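Local atomic coordinates of neutral ceramidase (PDB entry 2ZWS), a protein that hydrolyses the N-acyl linkage of ceramides to give sphingosine and free fatty acid, and also runs the reverse synthesis, using a bound zinc ion. Residues I66-H71 / I497-S502; P387-V392 / S464-P469. All coordinates share one frame; numbering follows the deposited sequence. Where two conformers were deposited one is given.

Contact 1: residues I66-H71 / I497-S502; sequences IFQAVH and IAPDLS. With FMT (formic acid), chain D.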
loop_
_atom_site.group_PDB
_atom_site.type_symbol
_atom_site.label_atom_id
_atom_site.label_comp_id
_atom_site.label_asym_id
_atom_site.label_seq_id
_atom_site.Cartn_x
_atom_site.Cartn_y
_atom_site.Cartn_z
ATOM N N ILE A 66 -5.534 1.427 2.827
ATOM C CA ILE A 66 -6.729 1.617 1.995
ATOM C C ILE A 66 -7.854 2.117 2.871
ATOM O O ILE A 66 -8.457 1.441 3.689
ATOM C CB ILE A 66 -7.145 0.423 1.114
ATOM C CG1 ILE A 66 -7.368 -0.782 1.992
ATOM C CG2 ILE A 66 -6.100 0.159 0.011
ATOM C CD1 ILE A 66 -6.167 -1.514 2.171
ATOM N N PHE A 67 -8.098 3.390 2.685
ATOM C CA PHE A 67 -9.044 4.073 3.545
ATOM C C PHE A 67 -10.483 3.717 3.202
ATOM O O PHE A 67 -10.790 3.369 2.053
ATOM C CB PHE A 67 -8.853 5.576 3.416
ATOM C CG PHE A 67 -7.538 6.090 3.982
ATOM C CD1 PHE A 67 -6.617 6.693 3.121
ATOM C CD2 PHE A 67 -7.220 5.948 5.344
ATOM C CE1 PHE A 67 -5.430 7.202 3.578
ATOM C CE2 PHE A 67 -5.995 6.469 5.846
ATOM C CZ PHE A 67 -5.106 7.107 4.941
ATOM N N GLN A 68 -11.369 3.837 4.188
ATOM C CA GLN A 68 -12.778 3.575 3.976
ATOM C C GLN A 68 -13.351 4.321 2.757
ATOM O O GLN A 68 -14.130 3.748 1.987
ATOM C CB GLN A 68 -13.570 3.886 5.236
ATOM C CG GLN A 68 -15.018 3.571 5.117
ATOM C CD GLN A 68 -15.595 3.220 6.470
ATOM O OE1 GLN A 68 -16.055 4.104 7.228
ATOM N NE2 GLN A 68 -15.504 1.940 6.829
ATOM N N ALA A 69 -12.957 5.575 2.569
ATOM C CA ALA A 69 -13.467 6.339 1.415
ATOM C C ALA A 69 -13.183 5.686 0.038
ATOM O O ALA A 69 -14.018 5.714 -0.887
ATOM C CB ALA A 69 -12.901 7.761 1.466
ATOM N N VAL A 70 -11.980 5.126 -0.096
ATOM C CA VAL A 70 -11.571 4.400 -1.289
ATOM C C VAL A 70 -12.412 3.135 -1.404
ATOM O O VAL A 70 -12.951 2.861 -2.471
ATOM C CB VAL A 70 -10.053 4.097 -1.218
ATOM C CG1 VAL A 70 -9.623 3.164 -2.367
ATOM C CG2 VAL A 70 -9.254 5.423 -1.241
ATOM N N HIS A 71 -12.488 2.338 -0.334
ATOM C CA HIS A 71 -13.280 1.104 -0.356
ATOM C C HIS A 71 -14.717 1.365 -0.808
ATOM O O HIS A 71 -15.226 0.703 -1.727
ATOM C CB HIS A 71 -13.228 0.502 1.050
ATOM C CG HIS A 71 -14.032 -0.741 1.215
ATOM N ND1 HIS A 71 -15.123 -0.798 2.055
ATOM C CD2 HIS A 71 -13.881 -1.992 0.705
ATOM C CE1 HIS A 71 -15.627 -2.019 2.036
ATOM N NE2 HIS A 71 -14.890 -2.762 1.229
ATOM N N ILE A 497 -23.617 0.926 8.775
ATOM C CA ILE A 497 -24.040 1.706 7.639
ATOM C C ILE A 497 -22.741 2.521 7.762
ATOM O O ILE A 497 -22.517 3.148 8.801
ATOM C CB ILE A 497 -25.211 2.671 7.812
ATOM C CG1 ILE A 497 -26.537 1.923 7.687
ATOM C CG2 ILE A 497 -25.121 3.734 6.704
ATOM C CD1 ILE A 497 -26.674 1.128 6.400
ATOM N N ALA A 498 -21.841 2.455 6.777
ATOM C CA ALA A 498 -20.584 3.193 6.869
ATOM C C ALA A 498 -20.876 4.664 6.568
ATOM O O ALA A 498 -21.470 4.974 5.540
ATOM C CB ALA A 498 -19.567 2.650 5.898
ATOM N N PRO A 499 -20.490 5.575 7.475
ATOM C CA PRO A 499 -20.800 6.996 7.244
ATOM C C PRO A 499 -20.187 7.525 5.946
ATOM O O PRO A 499 -19.041 7.224 5.636
ATOM C CB PRO A 499 -20.188 7.697 8.462
ATOM C CG PRO A 499 -20.112 6.652 9.513
ATOM C CD PRO A 499 -19.804 5.364 8.762
ATOM N N ASP A 500 -20.957 8.291 5.184
ATOM C CA ASP A 500 -20.461 8.917 3.963
ATOM C C ASP A 500 -20.071 10.355 4.292
ATOM O O ASP A 500 -20.922 11.209 4.606
ATOM C CB ASP A 500 -21.534 8.845 2.867
ATOM C CG ASP A 500 -21.077 9.401 1.516
ATOM O OD1 ASP A 500 -19.962 9.953 1.399
ATOM O OD2 ASP A 500 -21.863 9.289 0.549
ATOM N N LEU A 501 -18.773 10.614 4.252
ATOM C CA LEU A 501 -18.236 11.925 4.625
ATOM C C LEU A 501 -17.807 12.699 3.384
ATOM O O LEU A 501 -17.140 13.737 3.466
ATOM C CB LEU A 501 -17.078 11.773 5.600
ATOM C CG LEU A 501 -17.358 11.181 6.993
ATOM C CD1 LEU A 501 -16.225 11.584 7.980
ATOM C CD2 LEU A 501 -18.715 11.513 7.557
ATOM N N SER A 502 -18.222 12.201 2.222
ATOM C CA SER A 502 -17.789 12.768 0.952
ATOM C C SER A 502 -18.210 14.237 0.727
ATOM O O SER A 502 -17.508 14.956 0.028
ATOM C CB SER A 502 -18.241 11.895 -0.225
ATOM O OG SER A 502 -19.656 11.898 -0.332
HETATM C C FMT D . -10.113 5.365 7.133
HETATM O O1 FMT D . -10.328 4.197 6.725
HETATM O O2 FMT D . -10.387 6.395 6.479
HETATM O O HOH W 1 -16.759 6.598 6.776
#
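Gln68 lays the end of its side chain against the methyl group of Ala498, OE1 lying 4.0 Å from Ala498 CB and the amide carbon only slightly farther off. The contact joins the first turn of helix 68-81, in the catalytic domain, to an irregular segment leading toward the C-terminal β-sandwich, and it lies beside the probable substrate pocket, since Gln68 is inferred to bind substrate. With CG anti to the backbone N (chi1 -177°) and the chain extended beyond it, the glutamine spans the gap between the helix start and residues 497-502. Pro499 adds a second, looser touch, its CD 4.2 Å from Gln68 OE1, so the amide end packs by van der Waals contact against both the alanine methyl and the proline ring. The polar link is carried by water: a single molecule donates to both Gln68 OE1 and Pro499 O, at 2.6 Å from each of these oxygens, and so ties side chain to backbone. The other end of the amide, NE2, is taken by Val392 O, so that both ends of the group have partners and its rotation is fixed. Phe301 of strand 295-303 touches both Gln68 and Ala498.

On the pocket side, a formic acid molecule, probably from the crystallisation liquor, sits at the helix start. Gln68 N donates to its O1 at 2.8 Å in a nearly straight bond (166°), and Tyr445 N and Ser106 OG bind it too; an anion held there would probably be favoured by the helix dipole. Farther along the loop Asp500 forms an Asx turn: its OD1 accepts from Ser502 N at 3.0 Å and from Ser502 OG at 2.6 Å, both donors lying on the same face of the carboxylate plane.

Contact 2: residues P387-V392 / S464-P469; sequences PWTPTV and STLYGP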
loop_
_atom_site.group_PDB
_atom_site.type_symbol
_atom_site.label_atom_id
_atom_site.label_comp_id
_atom_site.label_asym_id
_atom_site.label_seq_id
_atom_site.Cartn_x
_atom_site.Cartn_y
_atom_site.Cartn_z
ATOM N N PRO A 387 -16.197 12.677 13.743
ATOM C CA PRO A 387 -15.014 12.214 14.497
ATOM C C PRO A 387 -13.800 12.244 13.570
ATOM O O PRO A 387 -13.964 12.140 12.341
ATOM C CB PRO A 387 -15.356 10.766 14.883
ATOM C CG PRO A 387 -16.450 10.364 13.985
ATOM C CD PRO A 387 -17.190 11.613 13.530
ATOM N N TRP A 388 -12.601 12.405 14.129
ATOM C CA TRP A 388 -11.389 12.452 13.301
ATOM C C TRP A 388 -10.942 11.060 12.870
ATOM O O TRP A 388 -10.035 10.928 12.057
ATOM C CB TRP A 388 -10.245 13.120 14.051
ATOM C CG TRP A 388 -10.465 14.569 14.325
ATOM C CD1 TRP A 388 -11.565 15.335 14.017
ATOM C CD2 TRP A 388 -9.540 15.427 14.979
ATOM N NE1 TRP A 388 -11.368 16.635 14.458
ATOM C CE2 TRP A 388 -10.133 16.709 15.059
ATOM C CE3 TRP A 388 -8.256 15.232 15.521
ATOM C CZ2 TRP A 388 -9.474 17.796 15.647
ATOM C CZ3 TRP A 388 -7.604 16.318 16.115
ATOM C CH2 TRP A 388 -8.216 17.572 16.173
ATOM N N THR A 389 -11.553 10.033 13.457
ATOM C CA THR A 389 -11.169 8.656 13.206
ATOM C C THR A 389 -12.435 7.838 12.938
ATOM O O THR A 389 -13.520 8.237 13.330
ATOM C CB THR A 389 -10.398 8.066 14.413
ATOM O OG1 THR A 389 -11.035 8.459 15.646
ATOM C CG2 THR A 389 -8.949 8.527 14.412
ATOM N N PRO A 390 -12.309 6.702 12.217
ATOM C CA PRO A 390 -13.513 5.900 11.910
ATOM C C PRO A 390 -14.203 5.254 13.104
ATOM O O PRO A 390 -13.587 5.039 14.146
ATOM C CB PRO A 390 -12.997 4.801 10.963
ATOM C CG PRO A 390 -11.516 4.817 11.079
ATOM C CD PRO A 390 -11.083 6.156 11.588
ATOM N N THR A 391 -15.476 4.924 12.912
ATOM C CA THR A 391 -16.299 4.265 13.915
ATOM C C THR A 391 -16.951 2.986 13.407
ATOM O O THR A 391 -17.338 2.145 14.204
ATOM C CB THR A 391 -17.397 5.209 14.422
ATOM O OG1 THR A 391 -18.265 5.569 13.343
ATOM C CG2 THR A 391 -16.767 6.486 15.033
ATOM N N VAL A 392 -17.103 2.862 12.081
ATOM C CA VAL A 392 -17.777 1.697 11.495
ATOM C C VAL A 392 -16.734 1.040 10.613
ATOM O O VAL A 392 -16.233 1.678 9.685
ATOM C CB VAL A 392 -19.027 2.101 10.665
ATOM C CG1 VAL A 392 -19.581 0.887 9.875
ATOM C CG2 VAL A 392 -20.084 2.771 11.564
ATOM N N SER A 464 -1.706 4.452 19.975
ATOM C CA SER A 464 -2.525 4.536 18.747
ATOM C C SER A 464 -3.512 3.377 18.608
ATOM O O SER A 464 -4.064 3.156 17.517
ATOM C CB SER A 464 -1.663 4.672 17.480
ATOM O OG SER A 464 -1.136 5.989 17.389
ATOM N N THR A 465 -3.736 2.646 19.704
ATOM C CA THR A 465 -4.797 1.642 19.747
ATOM C C THR A 465 -6.076 2.367 20.151
ATOM O O THR A 465 -6.328 2.638 21.344
ATOM C CB THR A 465 -4.424 0.471 20.677
ATOM O OG1 THR A 465 -3.278 -0.214 20.154
ATOM C CG2 THR A 465 -5.584 -0.510 20.841
ATOM N N LEU A 466 -6.856 2.770 19.151
ATOM C CA LEU A 466 -7.864 3.815 19.345
ATOM C C LEU A 466 -8.938 3.506 20.372
ATOM O O LEU A 466 -9.343 4.392 21.137
ATOM C CB LEU A 466 -8.546 4.183 18.008
ATOM C CG LEU A 466 -7.606 4.731 16.931
ATOM C CD1 LEU A 466 -8.389 4.887 15.624
ATOM C CD2 LEU A 466 -6.968 6.059 17.333
ATOM N N TYR A 467 -9.437 2.279 20.352
ATOM C CA TYR A 467 -10.698 1.961 21.052
ATOM C C TYR A 467 -10.506 1.384 22.456
ATOM O O TYR A 467 -11.410 0.775 23.012
ATOM C CB TYR A 467 -11.574 1.056 20.160
ATOM C CG TYR A 467 -11.673 1.625 18.751
ATOM C CD1 TYR A 467 -12.495 2.729 18.475
ATOM C CD2 TYR A 467 -10.908 1.090 17.695
ATOM C CE1 TYR A 467 -12.555 3.279 17.169
ATOM C CE2 TYR A 467 -10.960 1.631 16.385
ATOM C CZ TYR A 467 -11.793 2.705 16.135
ATOM O OH TYR A 467 -11.826 3.238 14.854
ATOM N N GLY A 468 -9.300 1.548 22.979
ATOM C CA GLY A 468 -8.998 1.151 24.354
ATOM C C GLY A 468 -8.338 -0.204 24.501
ATOM O O GLY A 468 -7.980 -0.876 23.516
ATOM N N PRO A 469 -8.202 -0.659 25.746
ATOM C CA PRO A 469 -7.417 -1.847 26.041
ATOM C C PRO A 469 -7.966 -3.126 25.398
ATOM O O PRO A 469 -7.212 -4.070 25.177
ATOM C CB PRO A 469 -7.465 -1.928 27.582
ATOM C CG PRO A 469 -8.678 -1.160 27.974
ATOM C CD PRO A 469 -8.791 -0.056 26.959
#
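Tyr467 donates its phenol hydroxyl to the backbone carbonyl of Pro390, OH to O being 2.6 Å, the one hydrogen bond that links 387-392 with 464-469. The oxygen lies at the edge of the tyrosine ring and in its plane, whereas the hydroxyl stands 45° above the carbonyl plane of Pro390, away from the lone-pair directions. Beyond the pair, Thr389 OG1 is hydrogen-bonded to Thr380 OG1, and Leu466 O accepts from Gln371 NE2.

Packing contacts lie alongside. Thr389 and Leu466 meet tip to tip, CG2 against CD1 at 3.9 Å; Leu466 CG, anti to its carbonyl carbon (chi1 -61°), sends CD1 toward that methyl. The Pro390 ring crosses the Tyr467 side chain at about a right angle, CG 4.1 Å from OH. Within 464-469, Leu466 CB rests 3.8 Å above the plane of the Tyr467 ring, over its centre, and Phe304 meets that ring edge-to-face. Tyr111 of helix 109-112 touches both Pro390 and Leu466.

Leu466 and Tyr467 are the central residues of a type I β turn from Thr465 to Gly468. This is loop-on-loop packing in which a β turn presents its side chains to the segment entering strand 392-400, beside the inferred substrate residues Gln68 and Tyr445.

How the contacts relate
The two contacts illustrate how segments distant in sequence converge around one pocket. Their centres are 15 Å apart, on the same side of the chain's centre, and both segments of contact 2 fall between those of contact 1 in sequence, giving the order 66-71, 387-392, 464-469, 497-502. Val392, where strand 392-400 of the four-stranded mixed sheet begins, connects them: its side chain packs on the backbone of Ile497 and Ala498 and on the ring of Pro499. Helix 471-488 carries the chain from the β turn of contact 2 toward 497-502. A helix start and loops of the N-terminal family region thus meet a segment within the C-terminal one beside the inferred substrate site.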